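Local coordinates for mediator of RNA polymerase II transcription subunit 6 (Schizosaccharomyces pombe, PDB 4H61), which serves as a subunit of Mediator, the coactivator that relays signals from gene-specific regulators to the RNA polymerase II machinery, at residues E26-Y31 against F73-E78. Numbering follows the deposited sequence.
Sequences ENVLEY and FVIIHE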
loop_
_atom_site.group_PDB
_atom_site.type_symbol
_atom_site.label_atom_id
_atom_site.label_comp_id
_atom_site.label_asym_id
_atom_site.label_seq_id
_atom_site.Cartn_x
_atom_site.Cartn_y
_atom_site.Cartn_z
ATOM N N GLU A 26 6.898 2.495 10.596
ATOM C CA GLU A 26 5.859 3.156 11.377
ATOM C C GLU A 26 5.193 4.313 10.643
ATOM O O GLU A 26 4.005 4.561 10.842
ATOM C CB GLU A 26 6.438 3.672 12.703
ATOM C CG GLU A 26 6.707 2.599 13.757
ATOM C CD GLU A 26 7.983 1.806 13.505
ATOM O OE1 GLU A 26 8.707 2.119 12.535
ATOM O OE2 GLU A 26 8.263 0.868 14.284
ATOM N N ASN A 27 5.954 5.023 9.808
ATOM C CA ASN A 27 5.441 6.241 9.173
ATOM C C ASN A 27 5.588 6.351 7.645
ATOM O O ASN A 27 5.117 7.325 7.047
ATOM C CB ASN A 27 6.013 7.495 9.850
ATOM C CG ASN A 27 7.525 7.586 9.738
ATOM O OD1 ASN A 27 8.141 6.924 8.905
ATOM N ND2 ASN A 27 8.133 8.413 10.586
ATOM N N VAL A 28 6.224 5.367 7.019
ATOM C CA VAL A 28 6.451 5.416 5.574
ATOM C C VAL A 28 5.164 5.624 4.748
ATOM O O VAL A 28 5.157 6.362 3.765
ATOM C CB VAL A 28 7.210 4.167 5.079
ATOM C CG1 VAL A 28 6.439 2.914 5.412
ATOM C CG2 VAL A 28 7.465 4.249 3.587
ATOM N N LEU A 29 4.075 4.993 5.165
ATOM C CA LEU A 29 2.802 5.108 4.464
ATOM C C LEU A 29 2.264 6.525 4.566
ATOM O O LEU A 29 1.563 6.993 3.672
ATOM C CB LEU A 29 1.785 4.127 5.055
ATOM C CG LEU A 29 1.134 3.112 4.119
ATOM C CD1 LEU A 29 2.033 2.827 2.930
ATOM C CD2 LEU A 29 0.789 1.816 4.869
ATOM N N GLU A 30 2.584 7.211 5.656
ATOM C CA GLU A 30 2.134 8.587 5.815
ATOM C C GLU A 30 2.898 9.468 4.839
ATOM O O GLU A 30 2.335 10.385 4.238
ATOM C CB GLU A 30 2.355 9.067 7.246
ATOM C CG GLU A 30 1.740 10.426 7.535
ATOM C CD GLU A 30 1.590 10.682 9.018
ATOM O OE1 GLU A 30 1.401 9.698 9.770
ATOM O OE2 GLU A 30 1.668 11.862 9.433
ATOM N N TYR A 31 4.187 9.173 4.696
ATOM C CA TYR A 31 5.046 9.826 3.720
ATOM C C TYR A 31 4.431 9.679 2.340
ATOM O O TYR A 31 4.257 10.659 1.603
ATOM C CB TYR A 31 6.421 9.158 3.739
ATOM C CG TYR A 31 7.482 9.804 2.873
ATOM C CD1 TYR A 31 7.685 11.178 2.886
ATOM C CD2 TYR A 31 8.311 9.024 2.072
ATOM C CE1 TYR A 31 8.677 11.763 2.105
ATOM C CE2 TYR A 31 9.305 9.597 1.291
ATOM C CZ TYR A 31 9.484 10.966 1.310
ATOM O OH TYR A 31 10.473 11.528 0.527
ATOM N N PHE A 73 -3.642 0.743 0.071
ATOM C CA PHE A 73 -2.188 0.772 0.003
ATOM C C PHE A 73 -1.612 -0.005 1.175
ATOM O O PHE A 73 -1.967 0.238 2.329
ATOM C CB PHE A 73 -1.677 2.211 0.027
ATOM C CG PHE A 73 -2.092 3.013 -1.171
ATOM C CD1 PHE A 73 -1.362 2.945 -2.352
ATOM C CD2 PHE A 73 -3.222 3.817 -1.127
ATOM C CE1 PHE A 73 -1.745 3.674 -3.463
ATOM C CE2 PHE A 73 -3.616 4.555 -2.240
ATOM C CZ PHE A 73 -2.876 4.484 -3.408
ATOM N N VAL A 74 -0.733 -0.954 0.882
ATOM C CA VAL A 74 -0.120 -1.741 1.936
ATOM C C VAL A 74 1.375 -1.856 1.712
ATOM O O VAL A 74 1.864 -1.738 0.582
ATOM C CB VAL A 74 -0.737 -3.161 2.039
ATOM C CG1 VAL A 74 -2.243 -3.078 2.226
ATOM C CG2 VAL A 74 -0.396 -3.987 0.803
ATOM N N ILE A 75 2.100 -2.075 2.802
ATOM C CA ILE A 75 3.527 -2.329 2.738
ATOM C C ILE A 75 3.735 -3.821 2.548
ATOM O O ILE A 75 3.191 -4.633 3.303
ATOM C CB ILE A 75 4.206 -1.869 4.029
ATOM C CG1 ILE A 75 3.939 -0.375 4.247
ATOM C CG2 ILE A 75 5.698 -2.181 3.988
ATOM C CD1 ILE A 75 4.284 0.115 5.625
ATOM N N ILE A 76 4.503 -4.190 1.528
ATOM C CA ILE A 76 4.716 -5.606 1.229
ATOM C C ILE A 76 6.188 -6.000 1.279
ATOM O O ILE A 76 6.529 -7.153 1.034
ATOM C CB ILE A 76 4.147 -5.993 -0.143
ATOM C CG1 ILE A 76 4.969 -5.330 -1.262
ATOM C CG2 ILE A 76 2.676 -5.624 -0.223
ATOM C CD1 ILE A 76 4.418 -5.564 -2.647
ATOM N N HIS A 77 7.054 -5.038 1.580
ATOM C CA HIS A 77 8.464 -5.333 1.779
ATOM C C HIS A 77 9.152 -4.278 2.637
ATOM O O HIS A 77 8.942 -3.083 2.449
ATOM C CB HIS A 77 9.192 -5.487 0.447
ATOM C CG HIS A 77 10.561 -6.078 0.587
ATOM N ND1 HIS A 77 10.777 -7.437 0.682
ATOM C CD2 HIS A 77 11.780 -5.495 0.684
ATOM C CE1 HIS A 77 12.072 -7.664 0.811
ATOM N NE2 HIS A 77 12.703 -6.503 0.815
ATOM N N GLU A 78 9.979 -4.727 3.579
ATOM C CA GLU A 78 10.639 -3.825 4.515
ATOM C C GLU A 78 12.132 -4.078 4.580
ATOM O O GLU A 78 12.566 -5.174 4.930
ATOM C CB GLU A 78 10.045 -3.976 5.915
ATOM C CG GLU A 78 8.542 -3.791 5.964
ATOM C CD GLU A 78 7.965 -4.096 7.328
ATOM O OE1 GLU A 78 8.753 -4.174 8.299
ATOM O OE2 GLU A 78 6.726 -4.261 7.421
#
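Ile75 runs its CG1-CD1 arm out from the strand into the angle between Val28 and Leu29, the first two residues of helix 28-33, and overlaps both. Its CD1 meets CG1 of Val28 at 3.5 Å, while CG1 of Ile75 lies 3.9 Å from CD2 of Leu29 and 4.0 Å from CD1 of the same leucine, so that the leucine fork brings both methyls against one methylene. The arm reaches the helix because CG1 of Ile75 is anti to its carbonyl carbon (chi1 -58°) and the chain then runs on extended to CD1. On Val28 the touching methyl, CG1, sits between the backbone N and carbonyl carbon. Leu29 also puts CD2 4.1 Å from the carbonyl O of Phe73, two residues back along the strand. Phe73 starts toward the helix, but its ring swings off to meet Phe32.

No hydrogen bond joins the two segments, and the CA atoms of Leu29 and Ile75 stay 7.7 Å apart, a spacing filled by aliphatic side chains. This is helix-on-sheet packing by the first turn of a short helix.

The strand, 70-79, is an outermost one of the four-stranded antiparallel sheet, paired with 83-91, and just past Ile75 it makes a classic bulge where Ile76 and His77 both face Val85. Leu29 also touches Ile86 on the paired strand 83-91 and Leu61 of helix 61-66. Two residues on from Leu29, Tyr31 packs against Trp16 and Val17, bringing helix 28-33 against helix 14-19.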